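Local coordinates for protein N-acetylglucosamine-specific lectin (Saxidomus purpuratus, PDB 6A7T) that binds N-acetylglucosamine and N-acetylgalactosamine as a C-type lectin whose sugar recognition does not depend on calcium, at residues G45-E50 against G149-E154; K85-I90 against E145-P150. One frame throughout, in Å; residues are numbered along the deposited sequence.

Contact 1 of 2, residues G45-E50 against G149-E154; sequences GSRGWE and GPCICE. With CA (calcium ion), chain D.
R47 and G149 form an antiparallel hydrogen-bonded pair at the end of strand 38-47, although the short strand segments diverge strongly, their directions 102° apart. In this C-type lectin fold the pair joins strand 38-47 to strand 149-155, its neighbour in the sheet. R47 N donates almost straight to G149 O at 3.0 Å, and G149 N returns a bond to R47 O at 2.8 Å. Past the pair, P150 CA makes a CA-H...O contact with G45 O at 3.3 Å. R47 CG lies anti to the carbonyl carbon, beside the backbone N (chi1 -47°), and the chain then runs extended to NE. Its NH1 gives a hydrogen bond in the guanidinium plane to a water at 2.8 Å, and that water donates to G149 O, which thus takes two bonds. C151 SG lies 4.0 Å from R47 NH1, in an oblique approach. NH2 forms a salt bridge with D43, and F55 of helix 49-58 provides a cation-pi partner. Farther along strand 149-155, E154 grips the calcium ion with both carboxylate oxygens, OE2 at 2.4 Å and OE1 at 2.8 Å from the metal.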
ATOM      1  N   GLY B  45       0.575  25.003 -16.206  1.00 12.81           N
ATOM      2  CA  GLY B  45       0.110  26.209 -15.607  1.00 12.48           C
ATOM      3  C   GLY B  45       0.889  26.518 -14.348  1.00 12.79           C
ATOM      4  O   GLY B  45       1.618  25.665 -13.796  1.00 14.18           O
ATOM      5  N   SER B  46       0.701  27.721 -13.819  1.00 13.12           N
ATOM      6  CA  SER B  46       1.573  28.254 -12.816  1.00 12.44           C
ATOM      7  C   SER B  46       0.771  28.497 -11.556  1.00 13.31           C
ATOM      8  O   SER B  46       0.023  29.482 -11.455  1.00 12.41           O
ATOM      9  CB  SER B  46       2.207  29.543 -13.325  1.00 13.25           C
ATOM     10  OG  SER B  46       3.226  29.941 -12.430  1.00 15.36           O
ATOM     11  N   ARG B  47       0.834  27.521 -10.636  1.00 10.95           N
ATOM     12  CA  ARG B  47       0.032  27.553  -9.429  1.00 10.66           C
ATOM     13  C   ARG B  47       0.903  27.204  -8.214  1.00  9.70           C
ATOM     14  O   ARG B  47       1.908  26.473  -8.246  1.00 10.26           O
ATOM     15  CB  ARG B  47      -1.171  26.601  -9.558  1.00 11.42           C
ATOM     16  CG  ARG B  47      -1.948  26.723 -10.862  1.00 12.59           C
ATOM     17  CD  ARG B  47      -3.045  25.724 -11.069  1.00 14.19           C
ATOM     18  NE  ARG B  47      -3.486  25.578 -12.445  1.00 15.09           N
ATOM     19  CZ  ARG B  47      -2.893  24.874 -13.385  1.00 14.09           C
ATOM     20  NH1 ARG B  47      -1.770  24.203 -13.126  1.00 15.98           N
ATOM     21  NH2 ARG B  47      -3.426  24.835 -14.592  1.00 18.22           N
ATOM     22  N   GLY B  48       0.500  27.730  -7.056  1.00 11.74           N
ATOM     23  CA  GLY B  48       0.982  27.252  -5.829  1.00 11.41           C
ATOM     24  C   GLY B  48       0.519  25.808  -5.611  1.00 10.95           C
ATOM     25  O   GLY B  48      -0.335  25.292  -6.327  1.00 13.54           O
ATOM     26  N   TRP B  49       1.057  25.205  -4.572  1.00 11.69           N
ATOM     27  CA  TRP B  49       0.699  23.791  -4.279  1.00 11.29           C
ATOM     28  C   TRP B  49      -0.804  23.670  -4.023  1.00 12.22           C
ATOM     29  O   TRP B  49      -1.458  22.811  -4.614  1.00 12.15           O
ATOM     30  CB  TRP B  49       1.564  23.231  -3.148  1.00 11.00           C
ATOM     31  CG  TRP B  49       1.329  21.763  -2.923  1.00 10.91           C
ATOM     32  CD1 TRP B  49       2.070  20.713  -3.404  1.00 11.60           C
ATOM     33  CD2 TRP B  49       0.232  21.187  -2.197  1.00 11.79           C
ATOM     34  NE1 TRP B  49       1.506  19.525  -2.997  1.00 11.27           N
ATOM     35  CE2 TRP B  49       0.381  19.782  -2.263  1.00 11.56           C
ATOM     36  CE3 TRP B  49      -0.863  21.734  -1.522  1.00 12.59           C
ATOM     37  CZ2 TRP B  49      -0.517  18.916  -1.642  1.00 12.87           C
ATOM     38  CZ3 TRP B  49      -1.772  20.882  -0.924  1.00 13.09           C
ATOM     39  CH2 TRP B  49      -1.575  19.495  -0.963  1.00 12.90           C
ATOM     40  N   GLU B  50      -1.371  24.559  -3.188  1.00 14.30           N
ATOM     41  CA  GLU B  50      -2.794  24.523  -2.908  1.00 15.03           C
ATOM     42  C   GLU B  50      -3.592  24.753  -4.181  1.00 13.95           C
ATOM     43  O   GLU B  50      -4.637  24.100  -4.424  1.00 14.42           O
ATOM     44  CB  GLU B  50      -3.176  25.517  -1.811  1.00 17.53           C
ATOM     45  CG  GLU B  50      -2.568  25.183  -0.471  1.00 20.07           C
ATOM     46  CD  GLU B  50      -3.044  25.969   0.759  1.00 28.30           C
ATOM     47  OE1 GLU B  50      -3.863  26.899   0.603  1.00 32.83           O
ATOM     48  OE2 GLU B  50      -2.559  25.658   1.888  1.00 30.04           O
ATOM     49  N   GLY B 149       4.303  26.850  -9.644  1.00 11.55           N
ATOM     50  CA  GLY B 149       4.906  25.895 -10.523  1.00 10.34           C
ATOM     51  C   GLY B 149       3.884  25.051 -11.238  1.00  8.89           C
ATOM     52  O   GLY B 149       2.694  25.187 -11.008  1.00  9.97           O
ATOM     53  N   PRO B 150       4.347  24.138 -12.092  1.00  8.72           N
ATOM     54  CA  PRO B 150       3.501  23.167 -12.762  1.00  8.73           C
ATOM     55  C   PRO B 150       3.213  22.022 -11.781  1.00  8.14           C
ATOM     56  O   PRO B 150       3.729  21.969 -10.663  1.00  7.95           O
ATOM     57  CB  PRO B 150       4.372  22.689 -13.936  1.00  8.82           C
ATOM     58  CG  PRO B 150       5.755  22.720 -13.319  1.00  8.32           C
ATOM     59  CD  PRO B 150       5.753  23.919 -12.425  1.00  8.51           C
ATOM     60  N   CYS B 151       2.350  21.112 -12.227  1.00  8.15           N
ATOM     61  CA  CYS B 151       1.945  20.005 -11.344  1.00  8.74           C
ATOM     62  C   CYS B 151       1.618  18.760 -12.159  1.00  8.88           C
ATOM     63  O   CYS B 151       1.557  18.803 -13.414  1.00  7.95           O
ATOM     64  CB  CYS B 151       0.760  20.479 -10.512  1.00  8.69           C
ATOM     65  SG  CYS B 151      -0.795  20.712 -11.409  1.00 10.64           S
ATOM     66  N   ILE B 152       1.449  17.623 -11.458  1.00  7.56           N
ATOM     67  CA  ILE B 152       1.022  16.366 -12.084  1.00  8.43           C
ATOM     68  C   ILE B 152      -0.305  15.906 -11.463  1.00  7.88           C
ATOM     69  O   ILE B 152      -0.383  15.674 -10.276  1.00  9.30           O
ATOM     70  CB  ILE B 152       2.098  15.293 -11.903  1.00  8.22           C
ATOM     71  CG1 ILE B 152       3.464  15.806 -12.319  1.00  8.46           C
ATOM     72  CG2 ILE B 152       1.671  14.042 -12.657  1.00  8.09           C
ATOM     73  CD1 ILE B 152       4.622  14.942 -11.983  1.00  9.29           C
ATOM     74  N   CYS B 153      -1.336  15.830 -12.290  1.00  9.41           N
ATOM     75  CA  CYS B 153      -2.598  15.253 -11.876  1.00 10.78           C
ATOM     76  C   CYS B 153      -2.690  13.789 -12.326  1.00 10.19           C
ATOM     77  O   CYS B 153      -2.079  13.359 -13.278  1.00 10.47           O
ATOM     78  CB  CYS B 153      -3.812  15.974 -12.456  1.00 12.19           C
ATOM     79  SG  CYS B 153      -3.843  17.763 -12.151  1.00 13.85           S
ATOM     80  N   GLU B 154      -3.476  13.033 -11.569  1.00 10.08           N
ATOM     81  CA  GLU B 154      -3.652  11.568 -11.754  1.00 10.34           C
ATOM     82  C   GLU B 154      -5.140  11.231 -11.609  1.00 10.50           C
ATOM     83  O   GLU B 154      -5.762  11.656 -10.685  1.00 11.55           O
ATOM     84  CB  GLU B 154      -2.852  10.783 -10.718  1.00 10.45           C
ATOM     85  CG  GLU B 154      -2.907   9.271 -10.950  1.00 11.69           C
ATOM     86  CD  GLU B 154      -2.159   8.402  -9.947  1.00 12.28           C
ATOM     87  OE1 GLU B 154      -1.741   8.956  -8.875  1.00 12.57           O
ATOM     88  OE2 GLU B 154      -2.023   7.177 -10.201  1.00 12.04           O
TER
HETATM   89 CA    CA D 201      -0.552   6.481  -8.391  1.00 10.64          CA
HETATM   90  O   HOH W   1       0.240  23.968 -11.161  1.00 10.88           O
HETATM   91  O   HOH W   2      -2.828   6.459  -7.288  1.00 12.77           O
HETATM   92  O   HOH W   3      -1.005   4.345  -9.379  1.00 11.89           O

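Contact 2 of 2, residues K85-I90 against E145-P150; sequences KHYYWI and ENTNGP
W89 and P150 meet through the backbone, W89 N donating to P150 O at 2.9 Å with a nearly straight bond, where strand 87-95 meets the start of strand 149-155. From there the indole of W89 can be followed outward. CB and CG stay close to P150 O, and CD1 comes within 3.4 Å of that same oxygen. CG lies beside the backbone N (chi1 -58°), and the ring reaches the loop before G149. NE1 makes a weak hydrogen bond to T147 O at 3.4 Å. At the far rim, CZ2 has T147 O near the ring plane and T147 CG2 at 3.9 Å. The hydroxyl of T147 is hydrogen-bonded to H141, a residue that contacts N-acetylgalactosamine when that sugar is bound. Y87 CE2 lies over one face of the W89 indole, toward its rim, and Y87 OH is 2.7 Å from N148 O. Beyond the backbone bond, P150 CG sits over the Y88 ring, 3.7 Å from its centroid and 17° off the normal, a CH-pi contact. The same CG is 3.2 Å from Y87 O, while Y88 OH is hydrogen-bonded to E44 of strand 38-47 and K85 NZ forms a salt bridge with it. W89 also meets W49 of helix 49-58, the two ring planes steeply inclined, while strand 125-131 runs beside strand 87-95 and touches W89 through D127.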
ATOM      1  N   LYS B  85      11.198  23.116 -17.191  1.00 10.19           N
ATOM      2  CA  LYS B  85      10.819  23.071 -15.755  1.00 10.29           C
ATOM      3  C   LYS B  85      11.794  22.190 -14.952  1.00  9.53           C
ATOM      4  O   LYS B  85      12.327  21.218 -15.528  1.00  9.17           O
ATOM      5  CB  LYS B  85       9.395  22.503 -15.668  1.00 10.35           C
ATOM      6  CG  LYS B  85       8.349  23.341 -16.407  1.00 11.80           C
ATOM      7  CD  LYS B  85       8.262  24.770 -15.936  1.00 12.65           C
ATOM      8  CE  LYS B  85       7.016  25.555 -16.301  1.00 14.61           C
ATOM      9  NZ  LYS B  85       6.747  25.597 -17.742  1.00 16.54           N
ATOM     10  N   HIS B  86      12.048  22.592 -13.692  1.00  8.89           N
ATOM     11  CA  HIS B  86      12.888  21.782 -12.802  1.00 10.05           C
ATOM     12  C   HIS B  86      12.156  21.333 -11.526  1.00  9.60           C
ATOM     13  O   HIS B  86      12.778  20.674 -10.690  1.00  9.84           O
ATOM     14  CB  HIS B  86      14.174  22.521 -12.409  1.00 11.83           C
ATOM     15  CG  HIS B  86      13.917  23.796 -11.701  1.00 13.59           C
ATOM     16  ND1 HIS B  86      13.418  24.926 -12.359  1.00 15.99           N
ATOM     17  CD2 HIS B  86      14.050  24.152 -10.395  1.00 14.92           C
ATOM     18  CE1 HIS B  86      13.240  25.887 -11.476  1.00 16.60           C
ATOM     19  NE2 HIS B  86      13.654  25.453 -10.272  1.00 16.30           N
ATOM     20  N   TYR B  87      10.868  21.603 -11.404  1.00  8.52           N
ATOM     21  CA  TYR B  87      10.039  21.030 -10.266  1.00  8.90           C
ATOM     22  C   TYR B  87       8.572  20.990 -10.685  1.00  8.15           C
ATOM     23  O   TYR B  87       8.095  21.881 -11.359  1.00  6.63           O
ATOM     24  CB  TYR B  87      10.183  21.790  -8.937  1.00  9.96           C
ATOM     25  CG  TYR B  87       9.696  23.214  -8.927  1.00 12.14           C
ATOM     26  CD1 TYR B  87      10.533  24.208  -9.383  1.00 15.00           C
ATOM     27  CD2 TYR B  87       8.444  23.570  -8.451  1.00 14.43           C
ATOM     28  CE1 TYR B  87      10.142  25.528  -9.373  1.00 17.02           C
ATOM     29  CE2 TYR B  87       8.045  24.897  -8.430  1.00 16.20           C
ATOM     30  CZ  TYR B  87       8.896  25.874  -8.911  1.00 17.21           C
ATOM     31  OH  TYR B  87       8.565  27.209  -8.954  1.00 22.30           O
ATOM     32  N   TYR B  88       7.829  19.971 -10.160  1.00  7.60           N
ATOM     33  CA  TYR B  88       6.392  19.775 -10.385  1.00  7.43           C
ATOM     34  C   TYR B  88       5.743  19.356  -9.045  1.00  6.91           C
ATOM     35  O   TYR B  88       6.267  18.463  -8.389  1.00  6.62           O
ATOM     36  CB  TYR B  88       6.108  18.683 -11.408  1.00  7.43           C
ATOM     37  CG  TYR B  88       6.456  19.010 -12.838  1.00  7.44           C
ATOM     38  CD1 TYR B  88       7.781  19.098 -13.237  1.00  7.29           C
ATOM     39  CD2 TYR B  88       5.453  19.208 -13.775  1.00  7.76           C
ATOM     40  CE1 TYR B  88       8.121  19.336 -14.564  1.00  8.18           C
ATOM     41  CE2 TYR B  88       5.788  19.543 -15.088  1.00  8.45           C
ATOM     42  CZ  TYR B  88       7.110  19.542 -15.484  1.00  8.72           C
ATOM     43  OH  TYR B  88       7.383  19.846 -16.794  1.00 11.19           O
ATOM     44  N   TRP B  89       4.658  20.020  -8.673  1.00  6.94           N
ATOM     45  CA  TRP B  89       3.902  19.641  -7.465  1.00  7.03           C
ATOM     46  C   TRP B  89       3.270  18.248  -7.626  1.00  7.29           C
ATOM     47  O   TRP B  89       2.720  17.897  -8.675  1.00  7.58           O
ATOM     48  CB  TRP B  89       2.851  20.702  -7.124  1.00  7.93           C
ATOM     49  CG  TRP B  89       3.403  22.078  -6.887  1.00  8.19           C
ATOM     50  CD1 TRP B  89       3.040  23.235  -7.533  1.00  9.53           C
ATOM     51  CD2 TRP B  89       4.417  22.451  -5.936  1.00  9.00           C
ATOM     52  NE1 TRP B  89       3.760  24.291  -7.051  1.00 10.17           N
ATOM     53  CE2 TRP B  89       4.649  23.836  -6.112  1.00 10.75           C
ATOM     54  CE3 TRP B  89       5.194  21.772  -5.000  1.00 10.03           C
ATOM     55  CZ2 TRP B  89       5.549  24.539  -5.312  1.00 11.28           C
ATOM     56  CZ3 TRP B  89       6.121  22.457  -4.245  1.00 11.23           C
ATOM     57  CH2 TRP B  89       6.280  23.843  -4.382  1.00 11.36           C
ATOM     58  N   ILE B  90       3.304  17.516  -6.503  1.00  7.40           N
ATOM     59  CA  ILE B  90       2.646  16.190  -6.378  1.00  7.67           C
ATOM     60  C   ILE B  90       1.777  16.142  -5.107  1.00  8.46           C
ATOM     61  O   ILE B  90       1.784  17.009  -4.278  1.00  8.62           O
ATOM     62  CB  ILE B  90       3.698  15.080  -6.435  1.00  8.12           C
ATOM     63  CG1 ILE B  90       4.638  15.062  -5.233  1.00  8.70           C
ATOM     64  CG2 ILE B  90       4.498  15.146  -7.759  1.00  7.92           C
ATOM     65  CD1 ILE B  90       5.536  13.824  -5.193  1.00  9.44           C
ATOM     66  N   GLU B 145       1.566  27.834  -0.783  1.00 18.64           N
ATOM     67  CA  GLU B 145       0.626  28.697  -1.404  1.00 21.75           C
ATOM     68  C   GLU B 145       1.245  29.550  -2.520  1.00 18.69           C
ATOM     69  O   GLU B 145       0.585  29.754  -3.578  1.00 20.53           O
ATOM     70  CB  GLU B 145      -0.059  29.548  -0.334  1.00 24.83           C
ATOM     71  CG  GLU B 145      -1.256  30.249  -0.927  1.00 28.67           C
ATOM     72  CD  GLU B 145      -2.111  31.042   0.040  1.00 29.65           C
ATOM     73  OE1 GLU B 145      -1.950  30.847   1.293  1.00 34.21           O
ATOM     74  OE2 GLU B 145      -2.922  31.873  -0.473  1.00 33.48           O
ATOM     75  N   ASN B 146       2.459  30.073  -2.305  1.00 20.89           N
ATOM     76  CA  ASN B 146       2.957  31.198  -3.120  1.00 22.45           C
ATOM     77  C   ASN B 146       4.150  30.853  -4.022  1.00 20.36           C
ATOM     78  O   ASN B 146       4.637  31.709  -4.784  1.00 23.07           O
ATOM     79  CB  ASN B 146       3.232  32.400  -2.222  1.00 23.09           C
ATOM     80  CG  ASN B 146       1.923  33.110  -1.972  1.00 24.28           C
ATOM     81  OD1 ASN B 146       1.188  33.418  -2.914  1.00 31.07           O
ATOM     82  ND2 ASN B 146       1.584  33.268  -0.721  1.00 24.46           N
ATOM     83  N   THR B 147       4.618  29.615  -4.019  1.00 15.93           N
ATOM     84  CA  THR B 147       5.636  29.229  -4.931  1.00 15.35           C
ATOM     85  C   THR B 147       4.961  28.604  -6.144  1.00 14.65           C
ATOM     86  O   THR B 147       4.371  27.504  -6.059  1.00 15.25           O
ATOM     87  CB  THR B 147       6.655  28.297  -4.282  1.00 14.46           C
ATOM     88  OG1 THR B 147       7.227  29.008  -3.177  1.00 14.02           O
ATOM     89  CG2 THR B 147       7.695  27.778  -5.255  1.00 15.00           C
ATOM     90  N   ASN B 148       4.990  29.316  -7.267  1.00 13.62           N
ATOM     91  CA  ASN B 148       4.189  28.925  -8.394  1.00 14.13           C
ATOM     92  C   ASN B 148       4.963  27.947  -9.258  1.00 15.03           C
ATOM     93  O   ASN B 148       6.086  28.205  -9.578  1.00 18.59           O
ATOM     94  CB  ASN B 148       3.739  30.133  -9.214  1.00 16.33           C
ATOM     95  CG  ASN B 148       2.527  30.788  -8.594  1.00 18.39           C
ATOM     96  OD1 ASN B 148       1.421  30.706  -9.131  1.00 25.87           O
ATOM     97  ND2 ASN B 148       2.714  31.479  -7.502  1.00 19.24           N
ATOM     98  N   GLY B 149       4.303  26.850  -9.644  1.00 11.55           N
ATOM     99  CA  GLY B 149       4.906  25.895 -10.523  1.00 10.34           C
ATOM    100  C   GLY B 149       3.884  25.051 -11.238  1.00  8.89           C
ATOM    101  O   GLY B 149       2.694  25.187 -11.008  1.00  9.97           O
ATOM    102  N   PRO B 150       4.347  24.138 -12.092  1.00  8.72           N
ATOM    103  CA  PRO B 150       3.501  23.167 -12.762  1.00  8.73           C
ATOM    104  C   PRO B 150       3.213  22.022 -11.781  1.00  8.14           C
ATOM    105  O   PRO B 150       3.729  21.969 -10.663  1.00  7.95           O
ATOM    106  CB  PRO B 150       4.372  22.689 -13.936  1.00  8.82           C
ATOM    107  CG  PRO B 150       5.755  22.720 -13.319  1.00  8.32           C
ATOM    108  CD  PRO B 150       5.753  23.919 -12.425  1.00  8.51           C
TER

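How the contacts relate
The two contacts have centres about 6 Å apart and share G149 and P150, at the start of strand 149-155. Along the chain, 45-50 comes first, then 85-90, then 145-154, on which both contacts end. Contact 1 joins strand 149-155 to strand 38-47 within one antiparallel sheet; contact 2 joins it to strand 87-95 of the other four-stranded sheet, so this strand connects the two sheets. Backbone bonding continues from W89 O to I152 N at 3.1 Å, and W49 NE1 probably bonds to I90 O, tying helix 49-58 to strand 87-95. The loop leading into strand 149-155 approaches H141 of the sugar site through T147, and its far end carries E154 of the calcium site.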